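Local coordinates for protein peroxisomal catalase A (Saccharomyces cerevisiae, PDB 1A4E) that probably breaks down hydrogen peroxide released by peroxisomal oxidases into water and oxygen, using a heme cofactor, and so protects the cell from its toxicity, at residues B[36-39]-B[40-44]; B[320-324]-B[325-329]; B[458-461]-B[462-466]; B[433-436]-B[437-441]. All coordinates share one frame; numbering follows the deposited sequence.

Overall arrangement
The four contacts are local ones. Along the chain they come in the order 1, 2, 4, 3. Contact 1 lies on helix 36-45, its centre about 36 Å from the centre of the chain. Contact 2 is the turn that leads into strand 326-328 of the antiparallel sheet. The centres of contacts 1 and 2 are about 45 Å apart, yet both touch the second subunit, so both lie at subunit interfaces of the homotetramer. Y36 there meets E327 of the second subunit. Contacts 4 and 3 belong to the C-terminal helices, on helix 430-440 and at the start of helix 462-473. Their centres are about 26 Å apart, and no other subunit touches either one.

Contact 1 (B[36-39]-B[40-44]); sequences YNLI and DSLAH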
ATOM      1  N   TYR B  36      15.579 -17.819  -8.243  1.00 24.79           N
ATOM      2  CA  TYR B  36      14.857 -16.560  -8.287  1.00 24.15           C
ATOM      3  C   TYR B  36      13.632 -16.590  -9.195  1.00 24.57           C
ATOM      4  O   TYR B  36      12.749 -15.748  -9.035  1.00 26.38           O
ATOM      5  CB  TYR B  36      15.811 -15.436  -8.728  1.00 19.94           C
ATOM      6  CG  TYR B  36      16.673 -15.774  -9.930  1.00 21.66           C
ATOM      7  CD1 TYR B  36      16.137 -15.695 -11.212  1.00 23.12           C
ATOM      8  CD2 TYR B  36      17.989 -16.203  -9.738  1.00 22.36           C
ATOM      9  CE1 TYR B  36      16.906 -16.059 -12.312  1.00 26.90           C
ATOM     10  CE2 TYR B  36      18.764 -16.569 -10.834  1.00 22.88           C
ATOM     11  CZ  TYR B  36      18.212 -16.499 -12.115  1.00 27.74           C
ATOM     12  OH  TYR B  36      18.951 -16.900 -13.208  1.00 28.95           O
ATOM     13  N   ASN B  37      13.570 -17.536 -10.149  1.00 24.45           N
ATOM     14  CA  ASN B  37      12.417 -17.675 -11.029  1.00 24.28           C
ATOM     15  C   ASN B  37      11.220 -18.271 -10.303  1.00 24.88           C
ATOM     16  O   ASN B  37      10.089 -17.858 -10.576  1.00 24.29           O
ATOM     17  CB  ASN B  37      12.769 -18.548 -12.234  1.00 22.79           C
ATOM     18  CG  ASN B  37      13.557 -17.802 -13.301  1.00 22.56           C
ATOM     19  OD1 ASN B  37      13.663 -16.581 -13.289  1.00 23.72           O
ATOM     20  ND2 ASN B  37      14.130 -18.496 -14.276  1.00 22.21           N
ATOM     21  N   LEU B  38      11.458 -19.195  -9.353  1.00 19.87           N
ATOM     22  CA  LEU B  38      10.390 -19.728  -8.531  1.00 20.68           C
ATOM     23  C   LEU B  38       9.835 -18.600  -7.674  1.00 23.16           C
ATOM     24  O   LEU B  38       8.621 -18.420  -7.632  1.00 26.39           O
ATOM     25  CB  LEU B  38      10.896 -20.835  -7.609  1.00 18.31           C
ATOM     26  CG  LEU B  38       9.877 -21.431  -6.633  1.00 19.72           C
ATOM     27  CD1 LEU B  38       8.748 -22.104  -7.415  1.00 20.26           C
ATOM     28  CD2 LEU B  38      10.568 -22.414  -5.710  1.00 14.47           C
ATOM     29  N   ILE B  39      10.691 -17.819  -7.003  1.00 23.34           N
ATOM     30  CA  ILE B  39      10.215 -16.742  -6.143  1.00 22.64           C
ATOM     31  C   ILE B  39       9.566 -15.623  -6.938  1.00 20.16           C
ATOM     32  O   ILE B  39       8.611 -15.032  -6.451  1.00 21.82           O
ATOM     33  CB  ILE B  39      11.413 -16.242  -5.289  1.00 25.05           C
ATOM     34  CG1 ILE B  39      11.714 -17.341  -4.265  1.00 28.83           C
ATOM     35  CG2 ILE B  39      11.109 -14.940  -4.547  1.00 19.75           C
ATOM     36  CD1 ILE B  39      13.012 -17.128  -3.465  1.00 39.70           C
ATOM     37  N   ASP B  40      10.004 -15.350  -8.170  1.00 20.22           N
ATOM     38  CA  ASP B  40       9.390 -14.333  -9.013  1.00 22.53           C
ATOM     39  C   ASP B  40       7.927 -14.670  -9.287  1.00 24.27           C
ATOM     40  O   ASP B  40       7.054 -13.805  -9.196  1.00 26.37           O
ATOM     41  CB  ASP B  40      10.167 -14.247 -10.325  1.00 23.46           C
ATOM     42  CG  ASP B  40       9.593 -13.343 -11.411  1.00 27.31           C
ATOM     43  OD1 ASP B  40       9.088 -12.265 -11.101  1.00 26.56           O
ATOM     44  OD2 ASP B  40       9.661 -13.724 -12.579  1.00 25.36           O
ATOM     45  N   SER B  41       7.668 -15.944  -9.596  1.00 24.91           N
ATOM     46  CA  SER B  41       6.327 -16.408  -9.891  1.00 26.01           C
ATOM     47  C   SER B  41       5.468 -16.441  -8.635  1.00 26.22           C
ATOM     48  O   SER B  41       4.367 -15.889  -8.646  1.00 28.39           O
ATOM     49  CB  SER B  41       6.409 -17.794 -10.517  1.00 25.93           C
ATOM     50  OG  SER B  41       5.120 -18.271 -10.873  1.00 30.32           O
ATOM     51  N   LEU B  42       5.969 -17.021  -7.536  1.00 24.39           N
ATOM     52  CA  LEU B  42       5.204 -17.121  -6.308  1.00 23.98           C
ATOM     53  C   LEU B  42       4.897 -15.782  -5.653  1.00 24.60           C
ATOM     54  O   LEU B  42       3.793 -15.592  -5.142  1.00 26.59           O
ATOM     55  CB  LEU B  42       5.941 -18.016  -5.304  1.00 21.83           C
ATOM     56  CG  LEU B  42       6.113 -19.487  -5.662  1.00 22.53           C
ATOM     57  CD1 LEU B  42       6.697 -20.214  -4.466  1.00 22.53           C
ATOM     58  CD2 LEU B  42       4.777 -20.121  -6.008  1.00 23.59           C
ATOM     59  N   ALA B  43       5.838 -14.832  -5.693  1.00 23.21           N
ATOM     60  CA  ALA B  43       5.633 -13.523  -5.091  1.00 21.44           C
ATOM     61  C   ALA B  43       4.644 -12.693  -5.885  1.00 21.94           C
ATOM     62  O   ALA B  43       3.893 -11.922  -5.284  1.00 20.50           O
ATOM     63  CB  ALA B  43       6.927 -12.740  -5.017  1.00 18.97           C
ATOM     64  N   HIS B  44       4.607 -12.858  -7.221  1.00 21.49           N
ATOM     65  CA  HIS B  44       3.637 -12.131  -8.030  1.00 20.87           C
ATOM     66  C   HIS B  44       2.259 -12.734  -7.824  1.00 21.66           C
ATOM     67  O   HIS B  44       1.266 -12.004  -7.791  1.00 23.28           O
ATOM     68  CB  HIS B  44       3.957 -12.192  -9.517  1.00 18.24           C
ATOM     69  CG  HIS B  44       3.226 -11.076 -10.245  1.00 18.40           C
ATOM     70  ND1 HIS B  44       1.981 -11.026 -10.700  1.00 17.53           N
ATOM     71  CD2 HIS B  44       3.800  -9.861 -10.520  1.00 21.35           C
ATOM     72  CE1 HIS B  44       1.780  -9.843 -11.231  1.00 17.73           C
ATOM     73  NE2 HIS B  44       2.881  -9.149 -11.116  1.00 19.19           N
TER
HETATM   74  O   HOH W   1       9.353 -16.519 -13.079  1.00 30.48           O
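Helix 36-45 lies near the N-terminus of the catalase chain, and on it L38 and L42 meet one turn apart. L42 CD1 is 4.0 Å from L38 CG, and it also touches L38 CD1. L38 starts out away from 40-44. Its CG lies anti to the backbone N (chi1 177°), and this brings the branch back to L42. Along the backbone, L42 N gives a nearly straight hydrogen bond of 3.0 Å to L38 O. The next bond, A43 N to I39 O at 2.9 Å, is more bent. On the polar side a water donates to N37 O and to D40 OD2, spanning one turn. The other carboxylate oxygen, D40 OD1, bonds to S11, and N37 OD1 bonds to N10. With an alanine in place of L42, the L38 branch would probably lose its mate and a gap would open beside a bound heme, which lies about 4 Å from the L42 side chain. The helix is wedged between subunits. Y36 OH bonds to E327 on strand 326-328 of the second subunit. I39 and L42 pack on F339 and S340 of the third subunit, both on its helix 332-348.

Contact 2 (B[320-324]-B[325-329]); sequences STTVP and YQEAS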
ATOM      1  N   SER B 320     -17.425  12.820 -10.096  1.00 24.66           N
ATOM      2  CA  SER B 320     -16.558  13.979 -10.259  1.00 26.18           C
ATOM      3  C   SER B 320     -15.832  14.002 -11.603  1.00 27.03           C
ATOM      4  O   SER B 320     -15.259  15.021 -12.004  1.00 30.04           O
ATOM      5  CB  SER B 320     -15.562  14.006  -9.100  1.00 26.39           C
ATOM      6  OG  SER B 320     -14.935  12.754  -8.885  1.00 26.12           O
ATOM      7  N   THR B 321     -15.873  12.871 -12.320  1.00 26.40           N
ATOM      8  CA  THR B 321     -15.330  12.798 -13.668  1.00 26.06           C
ATOM      9  C   THR B 321     -16.471  13.255 -14.567  1.00 25.11           C
ATOM     10  O   THR B 321     -17.376  12.503 -14.929  1.00 25.80           O
ATOM     11  CB  THR B 321     -14.915  11.349 -14.003  1.00 27.42           C
ATOM     12  OG1 THR B 321     -13.949  10.988 -13.035  1.00 26.02           O
ATOM     13  CG2 THR B 321     -14.325  11.179 -15.388  1.00 22.52           C
ATOM     14  N   THR B 322     -16.420  14.537 -14.904  1.00 25.02           N
ATOM     15  CA  THR B 322     -17.464  15.149 -15.693  1.00 26.66           C
ATOM     16  C   THR B 322     -16.871  16.098 -16.707  1.00 25.63           C
ATOM     17  O   THR B 322     -15.810  16.664 -16.485  1.00 29.45           O
ATOM     18  CB  THR B 322     -18.435  15.888 -14.744  1.00 26.67           C
ATOM     19  OG1 THR B 322     -19.475  16.371 -15.582  1.00 26.60           O
ATOM     20  CG2 THR B 322     -17.799  17.022 -13.953  1.00 18.61           C
ATOM     21  N   VAL B 323     -17.555  16.265 -17.834  1.00 26.30           N
ATOM     22  CA  VAL B 323     -17.094  17.186 -18.863  1.00 25.69           C
ATOM     23  C   VAL B 323     -17.707  18.571 -18.661  1.00 28.84           C
ATOM     24  O   VAL B 323     -18.673  18.712 -17.901  1.00 30.68           O
ATOM     25  CB  VAL B 323     -17.458  16.636 -20.269  1.00 24.84           C
ATOM     26  CG1 VAL B 323     -16.645  15.366 -20.495  1.00 19.81           C
ATOM     27  CG2 VAL B 323     -18.956  16.387 -20.404  1.00 16.32           C
ATOM     28  N   PRO B 324     -17.185  19.638 -19.291  1.00 26.95           N
ATOM     29  CA  PRO B 324     -17.821  20.947 -19.328  1.00 27.44           C
ATOM     30  C   PRO B 324     -19.292  20.906 -19.712  1.00 29.33           C
ATOM     31  O   PRO B 324     -19.708  20.081 -20.529  1.00 28.65           O
ATOM     32  CB  PRO B 324     -16.969  21.743 -20.297  1.00 28.04           C
ATOM     33  CG  PRO B 324     -15.996  20.772 -20.908  1.00 26.19           C
ATOM     34  CD  PRO B 324     -15.833  19.733 -19.822  1.00 27.36           C
ATOM     35  N   TYR B 325     -20.045  21.816 -19.073  1.00 27.57           N
ATOM     36  CA  TYR B 325     -21.491  22.018 -19.201  1.00 27.50           C
ATOM     37  C   TYR B 325     -22.345  20.986 -18.475  1.00 28.93           C
ATOM     38  O   TYR B 325     -23.573  21.048 -18.543  1.00 29.81           O
ATOM     39  CB  TYR B 325     -21.926  22.063 -20.690  1.00 23.30           C
ATOM     40  CG  TYR B 325     -21.220  23.171 -21.470  1.00 25.43           C
ATOM     41  CD1 TYR B 325     -21.597  24.510 -21.318  1.00 25.63           C
ATOM     42  CD2 TYR B 325     -20.154  22.843 -22.310  1.00 25.21           C
ATOM     43  CE1 TYR B 325     -20.906  25.511 -22.004  1.00 25.42           C
ATOM     44  CE2 TYR B 325     -19.464  23.836 -22.998  1.00 27.12           C
ATOM     45  CZ  TYR B 325     -19.846  25.162 -22.840  1.00 25.63           C
ATOM     46  OH  TYR B 325     -19.135  26.133 -23.503  1.00 29.40           O
ATOM     47  N   GLN B 326     -21.719  20.025 -17.774  1.00 26.69           N
ATOM     48  CA  GLN B 326     -22.429  19.063 -16.944  1.00 23.69           C
ATOM     49  C   GLN B 326     -21.837  19.136 -15.550  1.00 25.93           C
ATOM     50  O   GLN B 326     -20.653  18.894 -15.324  1.00 25.88           O
ATOM     51  CB  GLN B 326     -22.276  17.653 -17.464  1.00 19.62           C
ATOM     52  CG  GLN B 326     -22.996  17.445 -18.771  1.00 17.98           C
ATOM     53  CD  GLN B 326     -22.862  16.037 -19.311  1.00 17.97           C
ATOM     54  OE1 GLN B 326     -23.136  15.054 -18.637  1.00 20.01           O
ATOM     55  NE2 GLN B 326     -22.452  15.896 -20.563  1.00 19.28           N
ATOM     56  N   GLU B 327     -22.688  19.547 -14.615  1.00 25.58           N
ATOM     57  CA  GLU B 327     -22.300  19.723 -13.228  1.00 25.79           C
ATOM     58  C   GLU B 327     -23.278  19.057 -12.272  1.00 26.49           C
ATOM     59  O   GLU B 327     -24.372  18.651 -12.656  1.00 27.56           O
ATOM     60  CB  GLU B 327     -22.202  21.217 -12.920  1.00 24.19           C
ATOM     61  CG  GLU B 327     -20.890  21.875 -13.336  1.00 28.32           C
ATOM     62  CD  GLU B 327     -19.670  21.399 -12.544  1.00 36.47           C
ATOM     63  OE1 GLU B 327     -19.629  21.598 -11.335  1.00 36.63           O
ATOM     64  OE2 GLU B 327     -18.745  20.834 -13.121  1.00 36.84           O
ATOM     65  N   ALA B 328     -22.856  18.900 -11.016  1.00 25.76           N
ATOM     66  CA  ALA B 328     -23.690  18.293  -9.996  1.00 27.48           C
ATOM     67  C   ALA B 328     -24.573  19.330  -9.313  1.00 28.07           C
ATOM     68  O   ALA B 328     -24.245  20.521  -9.293  1.00 29.29           O
ATOM     69  CB  ALA B 328     -22.819  17.647  -8.942  1.00 25.63           C
ATOM     70  N   SER B 329     -25.720  18.902  -8.779  1.00 27.72           N
ATOM     71  CA  SER B 329     -26.582  19.808  -8.030  1.00 28.82           C
ATOM     72  C   SER B 329     -26.242  19.751  -6.544  1.00 28.67           C
ATOM     73  O   SER B 329     -25.395  18.961  -6.126  1.00 29.50           O
ATOM     74  CB  SER B 329     -28.051  19.436  -8.211  1.00 24.73           C
ATOM     75  OG  SER B 329     -28.389  18.227  -7.543  1.00 25.31           O
TER
HETATM   76  O   HOH W   2     -18.118  20.690 -15.866  1.00 32.92           O
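T322 OG1 donates a 2.8 Å hydrogen bond to Q326 O. It comes from above the carbonyl plane, about 50° out of it. OG1 is anti to the T322 backbone N (chi1 -176°), which turns it to the Q326 carbonyl. A water stands 2.9 Å from V323 O and 2.8 Å from E327 OE2. It can donate to both, but it has more acceptors around it than protons. E327 OE2 also bonds to Y36 OH of the second subunit, and E327 OE1 bonds to Q405. The chain from V323 to Q326 is a type II beta turn. Y325 takes the positive phi of its third position, and the closing bond from Q326 N to V323 O is weak at 3.3 Å. The turn feeds into strand 326-328, which pairs antiparallel with strand 203-206. The side chains of V323 and Q326 run side by side in the same direction, with V323 CG2 3.5 Å from Q326 NE2. That amide nitrogen is hydrogen-bonded to S78. At the corner of the turn P324 CB packs on Y325 CD2 at 3.9 Å. V323 and Q326 both rest on L124 of strand 122-129, and T322 packs on Y36 of the second subunit.

Contact 3 (B[458-461]-B[462-466]); sequences EGAC and PQIQQ
C461, Q465 and A460 carry this contact, in which the loop 458-461 folds against the first turn of helix 462-473. C461 O takes a hydrogen bond of 3.0 Å from Q465 N, in line with the carbonyl (C=O...N 165°). I464 N adds a weak bond to the same oxygen, at a bent angle of 123°. The C461 side chain runs alongside the helix start. Its SG touches Q463 CG at 3.5 Å and is 4.3 Å from I464 CG1. Q463 CG sits between its own backbone N and carbonyl carbon (chi1 55°), which brings it up to the sulfur. Q465 reaches back in the other direction, with its chain extended beyond CG. Q465 CG lies 3.9 Å from A460 CB, and Q465 CD lies 3.5 Å from A460 O. The amide end goes further, and Q465 NE2 bonds to V457 O at the end of the previous helix. If an alanine stood at Q465, V457 O would probably lose this donor, and the A460 side of the loop would lose the chain that packs along it. A460 CB also meets I464 CG2, at 4.2 Å. A460 and I464 both lie on D161 of helix 160-168, and D161 OD1 bonds to C461 N. C461 is the N-cap of helix 462-473, and P462, which has no N-H to give, takes the first helical position. Proline is common in this first-turn position, directly after the N-cap, here in the short link between helices 445-457 and 462-473.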
ATOM      1  N   GLU B 458     -39.440 -12.364   7.856  1.00 45.53           N
ATOM      2  CA  GLU B 458     -39.638 -13.563   8.654  1.00 48.22           C
ATOM      3  C   GLU B 458     -38.438 -13.904   9.540  1.00 50.27           C
ATOM      4  O   GLU B 458     -38.586 -14.309  10.694  1.00 49.96           O
ATOM      5  CB  GLU B 458     -39.970 -14.668   7.651  1.00 49.88           C
ATOM      6  CG  GLU B 458     -40.149 -16.099   8.127  1.00 56.92           C
ATOM      7  CD  GLU B 458     -38.838 -16.858   8.272  1.00 62.25           C
ATOM      8  OE1 GLU B 458     -38.214 -17.159   7.251  1.00 65.48           O
ATOM      9  OE2 GLU B 458     -38.443 -17.123   9.407  1.00 63.01           O
ATOM     10  N   GLY B 459     -37.236 -13.692   8.991  1.00 51.83           N
ATOM     11  CA  GLY B 459     -35.993 -13.962   9.693  1.00 53.23           C
ATOM     12  C   GLY B 459     -35.595 -12.897  10.711  1.00 54.10           C
ATOM     13  O   GLY B 459     -34.461 -12.911  11.194  1.00 56.18           O
ATOM     14  N   ALA B 460     -36.484 -11.963  11.068  1.00 52.52           N
ATOM     15  CA  ALA B 460     -36.159 -10.932  12.035  1.00 51.84           C
ATOM     16  C   ALA B 460     -36.833 -11.133  13.388  1.00 52.73           C
ATOM     17  O   ALA B 460     -37.744 -11.940  13.569  1.00 52.85           O
ATOM     18  CB  ALA B 460     -36.564  -9.568  11.490  1.00 47.70           C
ATOM     19  N   CYS B 461     -36.309 -10.357  14.339  1.00 55.07           N
ATOM     20  CA  CYS B 461     -36.736 -10.278  15.729  1.00 56.43           C
ATOM     21  C   CYS B 461     -38.159  -9.708  15.807  1.00 58.48           C
ATOM     22  O   CYS B 461     -38.478  -8.808  15.026  1.00 59.15           O
ATOM     23  CB  CYS B 461     -35.679  -9.405  16.434  1.00 54.84           C
ATOM     24  SG  CYS B 461     -36.162  -8.312  17.792  1.00 56.73           S
ATOM     25  N   PRO B 462     -39.059 -10.199  16.677  1.00 59.66           N
ATOM     26  CA  PRO B 462     -40.464  -9.788  16.758  1.00 58.34           C
ATOM     27  C   PRO B 462     -40.791  -8.297  16.880  1.00 56.74           C
ATOM     28  O   PRO B 462     -41.734  -7.844  16.226  1.00 54.74           O
ATOM     29  CB  PRO B 462     -40.992 -10.613  17.916  1.00 58.91           C
ATOM     30  CG  PRO B 462     -39.767 -10.896  18.751  1.00 59.45           C
ATOM     31  CD  PRO B 462     -38.777 -11.243  17.656  1.00 60.17           C
ATOM     32  N   GLN B 463     -40.040  -7.517  17.679  1.00 55.52           N
ATOM     33  CA  GLN B 463     -40.282  -6.078  17.791  1.00 57.34           C
ATOM     34  C   GLN B 463     -39.819  -5.299  16.550  1.00 54.67           C
ATOM     35  O   GLN B 463     -40.384  -4.251  16.237  1.00 52.88           O
ATOM     36  CB  GLN B 463     -39.589  -5.502  19.056  1.00 61.83           C
ATOM     37  CG  GLN B 463     -38.083  -5.751  19.214  1.00 72.06           C
ATOM     38  CD  GLN B 463     -37.326  -4.647  19.948  1.00 76.07           C
ATOM     39  OE1 GLN B 463     -36.728  -3.769  19.317  1.00 80.58           O
ATOM     40  NE2 GLN B 463     -37.299  -4.655  21.278  1.00 75.62           N
ATOM     41  N   ILE B 464     -38.800  -5.798  15.819  1.00 50.79           N
ATOM     42  CA  ILE B 464     -38.355  -5.196  14.567  1.00 45.84           C
ATOM     43  C   ILE B 464     -39.372  -5.533  13.477  1.00 45.37           C
ATOM     44  O   ILE B 464     -39.681  -4.667  12.656  1.00 45.23           O
ATOM     45  CB  ILE B 464     -36.923  -5.725  14.222  1.00 42.14           C
ATOM     46  CG1 ILE B 464     -35.941  -4.963  15.091  1.00 41.83           C
ATOM     47  CG2 ILE B 464     -36.554  -5.536  12.755  1.00 39.32           C
ATOM     48  CD1 ILE B 464     -34.465  -5.346  14.914  1.00 39.92           C
ATOM     49  N   GLN B 465     -39.929  -6.756  13.476  1.00 43.42           N
ATOM     50  CA  GLN B 465     -40.959  -7.153  12.520  1.00 42.65           C
ATOM     51  C   GLN B 465     -42.197  -6.286  12.664  1.00 42.18           C
ATOM     52  O   GLN B 465     -42.798  -5.895  11.666  1.00 42.64           O
ATOM     53  CB  GLN B 465     -41.412  -8.582  12.723  1.00 41.84           C
ATOM     54  CG  GLN B 465     -40.395  -9.650  12.417  1.00 43.63           C
ATOM     55  CD  GLN B 465     -40.978 -11.034  12.624  1.00 45.37           C
ATOM     56  OE1 GLN B 465     -41.514 -11.346  13.687  1.00 49.60           O
ATOM     57  NE2 GLN B 465     -40.896 -11.896  11.608  1.00 46.97           N
ATOM     58  N   GLN B 466     -42.561  -5.953  13.909  1.00 42.26           N
ATOM     59  CA  GLN B 466     -43.715  -5.118  14.156  1.00 42.94           C
ATOM     60  C   GLN B 466     -43.494  -3.729  13.582  1.00 42.95           C
ATOM     61  O   GLN B 466     -44.420  -3.157  13.008  1.00 42.63           O
ATOM     62  CB  GLN B 466     -43.989  -5.032  15.662  1.00 45.02           C
ATOM     63  CG  GLN B 466     -45.321  -4.342  16.001  1.00 49.35           C
ATOM     64  CD  GLN B 466     -46.513  -4.876  15.205  1.00 50.54           C
ATOM     65  OE1 GLN B 466     -46.799  -6.077  15.181  1.00 49.83           O
ATOM     66  NE2 GLN B 466     -47.210  -3.986  14.497  1.00 47.99           N
TER

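Contact 4 (B[433-436]-B[437-441]); sequences RNLY and RVLGK
The R437 guanidinium has R433 lying over one face. R433 CG stands 3.8 Å above its plane, offset toward the rim, and R433 CD is 3.4 Å from R437 NH2. The two guanidinium planes are 51° apart, so the groups do not stack flat. N434 comes to the same group obliquely, with OD1 2.9 Å from R437 NH1 and its amide plane turned 64° from the guanidinium. R437 runs back to both residues because its chain is extended from CG to NE, with CG anti to the carbonyl carbon (chi1 -66°). The like charges are near each other, R433 NE being 4.8 Å from R437 NH2. R433 is anchored by others: it forms a salt bridge with D426 and bonds to the carbonyls of V475 and R474. D426 probably offsets part of the charge here.

These side chains sit on helix 430-440, one of the C-terminal helices of the catalase. The backbone bonds are those of an alpha helix. R437 N reaches R433 O at 3.1 Å and V438 N reaches N434 O at 3.0 Å. L439 N bonds to L435 O. The last of the series, G440 N to Y436 O, is weak, and Y436 O has a second partner in Q446.

On another side of the helix L435 and L439 pack, CD1 to CD1, at 4.1 Å. L439 and Y436 lie on L449 of helix 445-457. L435 and Y436 both touch M180 of helix 176-182.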
ATOM      1  N   ARG B 433     -46.518   5.128  -2.150  1.00 39.66           N
ATOM      2  CA  ARG B 433     -47.896   4.696  -2.292  1.00 42.47           C
ATOM      3  C   ARG B 433     -48.392   4.745  -3.736  1.00 41.96           C
ATOM      4  O   ARG B 433     -49.094   3.827  -4.162  1.00 41.84           O
ATOM      5  CB  ARG B 433     -48.762   5.564  -1.402  1.00 41.37           C
ATOM      6  CG  ARG B 433     -50.136   4.961  -1.190  1.00 42.52           C
ATOM      7  CD  ARG B 433     -50.941   5.879  -0.308  1.00 41.90           C
ATOM      8  NE  ARG B 433     -50.294   6.055   0.976  1.00 38.65           N
ATOM      9  CZ  ARG B 433     -50.140   7.260   1.514  1.00 38.99           C
ATOM     10  NH1 ARG B 433     -50.565   8.371   0.907  1.00 37.21           N
ATOM     11  NH2 ARG B 433     -49.546   7.336   2.693  1.00 36.19           N
ATOM     12  N   ASN B 434     -48.036   5.770  -4.515  1.00 41.81           N
ATOM     13  CA  ASN B 434     -48.457   5.794  -5.923  1.00 45.46           C
ATOM     14  C   ASN B 434     -47.688   4.736  -6.718  1.00 44.46           C
ATOM     15  O   ASN B 434     -48.195   4.272  -7.729  1.00 45.21           O
ATOM     16  CB  ASN B 434     -48.185   7.173  -6.525  1.00 49.32           C
ATOM     17  CG  ASN B 434     -48.935   8.296  -5.810  1.00 20.00           C
ATOM     18  OD1 ASN B 434     -50.164   8.286  -5.768  1.00 20.00           O
ATOM     19  ND2 ASN B 434     -48.263   9.277  -5.236  1.00 20.00           N
ATOM     20  N   LEU B 435     -46.505   4.316  -6.227  1.00 44.41           N
ATOM     21  CA  LEU B 435     -45.745   3.225  -6.838  1.00 44.73           C
ATOM     22  C   LEU B 435     -46.492   1.918  -6.582  1.00 45.19           C
ATOM     23  O   LEU B 435     -46.554   1.076  -7.478  1.00 44.74           O
ATOM     24  CB  LEU B 435     -44.310   3.164  -6.234  1.00 42.41           C
ATOM     25  CG  LEU B 435     -43.182   2.189  -6.665  1.00 39.33           C
ATOM     26  CD1 LEU B 435     -43.281   0.884  -5.896  1.00 37.76           C
ATOM     27  CD2 LEU B 435     -43.254   1.957  -8.165  1.00 36.81           C
ATOM     28  N   TYR B 436     -47.077   1.754  -5.380  1.00 44.39           N
ATOM     29  CA  TYR B 436     -47.865   0.575  -5.046  1.00 46.02           C
ATOM     30  C   TYR B 436     -49.083   0.454  -5.963  1.00 48.59           C
ATOM     31  O   TYR B 436     -49.410  -0.642  -6.422  1.00 49.33           O
ATOM     32  CB  TYR B 436     -48.329   0.648  -3.585  1.00 43.51           C
ATOM     33  CG  TYR B 436     -49.034  -0.625  -3.124  1.00 43.34           C
ATOM     34  CD1 TYR B 436     -48.371  -1.854  -3.197  1.00 42.57           C
ATOM     35  CD2 TYR B 436     -50.344  -0.567  -2.635  1.00 42.43           C
ATOM     36  CE1 TYR B 436     -49.010  -3.024  -2.787  1.00 40.90           C
ATOM     37  CE2 TYR B 436     -50.986  -1.738  -2.224  1.00 42.62           C
ATOM     38  CZ  TYR B 436     -50.312  -2.955  -2.306  1.00 41.87           C
ATOM     39  OH  TYR B 436     -50.932  -4.109  -1.884  1.00 45.84           O
ATOM     40  N   ARG B 437     -49.726   1.592  -6.261  1.00 49.92           N
ATOM     41  CA  ARG B 437     -50.860   1.645  -7.173  1.00 52.25           C
ATOM     42  C   ARG B 437     -50.452   1.323  -8.607  1.00 51.02           C
ATOM     43  O   ARG B 437     -51.213   0.656  -9.311  1.00 50.16           O
ATOM     44  CB  ARG B 437     -51.498   3.029  -7.121  1.00 55.92           C
ATOM     45  CG  ARG B 437     -52.109   3.287  -5.757  1.00 64.42           C
ATOM     46  CD  ARG B 437     -52.602   4.712  -5.655  1.00 73.08           C
ATOM     47  NE  ARG B 437     -53.073   4.987  -4.307  1.00 81.53           N
ATOM     48  CZ  ARG B 437     -53.033   6.215  -3.775  1.00 85.06           C
ATOM     49  NH1 ARG B 437     -52.557   7.266  -4.446  1.00 86.82           N
ATOM     50  NH2 ARG B 437     -53.481   6.396  -2.533  1.00 87.04           N
ATOM     51  N   VAL B 438     -49.250   1.752  -9.041  1.00 49.97           N
ATOM     52  CA  VAL B 438     -48.728   1.444 -10.374  1.00 49.06           C
ATOM     53  C   VAL B 438     -48.425  -0.050 -10.460  1.00 49.85           C
ATOM     54  O   VAL B 438     -48.545  -0.648 -11.532  1.00 51.82           O
ATOM     55  CB  VAL B 438     -47.444   2.286 -10.658  1.00 47.84           C
ATOM     56  CG1 VAL B 438     -46.765   1.916 -11.974  1.00 46.68           C
ATOM     57  CG2 VAL B 438     -47.865   3.738 -10.812  1.00 45.78           C
ATOM     58  N   LEU B 439     -48.064  -0.674  -9.330  1.00 49.41           N
ATOM     59  CA  LEU B 439     -47.849  -2.109  -9.285  1.00 49.63           C
ATOM     60  C   LEU B 439     -49.168  -2.862  -9.396  1.00 51.77           C
ATOM     61  O   LEU B 439     -49.177  -4.010  -9.840  1.00 54.35           O
ATOM     62  CB  LEU B 439     -47.166  -2.513  -7.986  1.00 48.03           C
ATOM     63  CG  LEU B 439     -45.706  -2.170  -7.770  1.00 43.64           C
ATOM     64  CD1 LEU B 439     -45.297  -2.652  -6.390  1.00 44.41           C
ATOM     65  CD2 LEU B 439     -44.842  -2.832  -8.824  1.00 41.51           C
ATOM     66  N   GLY B 440     -50.284  -2.218  -9.006  1.00 52.46           N
ATOM     67  CA  GLY B 440     -51.623  -2.789  -9.116  1.00 53.75           C
ATOM     68  C   GLY B 440     -52.076  -2.998 -10.561  1.00 55.35           C
ATOM     69  O   GLY B 440     -52.880  -3.886 -10.845  1.00 55.06           O
ATOM     70  N   LYS B 441     -51.556  -2.185 -11.488  0.50 55.90           N
ATOM     71  CA  LYS B 441     -51.849  -2.319 -12.907  0.50 57.57           C
ATOM     72  C   LYS B 441     -51.280  -3.605 -13.504  0.50 58.75           C
ATOM     73  O   LYS B 441     -51.852  -4.147 -14.448  0.50 57.97           O
ATOM     74  CB  LYS B 441     -51.279  -1.122 -13.645  0.50 59.81           C
ATOM     75  CG  LYS B 441     -51.912   0.213 -13.268  0.50 62.29           C
ATOM     76  CD  LYS B 441     -51.035   1.331 -13.805  0.50 64.67           C
ATOM     77  CE  LYS B 441     -51.660   2.694 -13.568  0.50 65.70           C
ATOM     78  NZ  LYS B 441     -50.724   3.737 -13.941  0.50 66.89           N
TER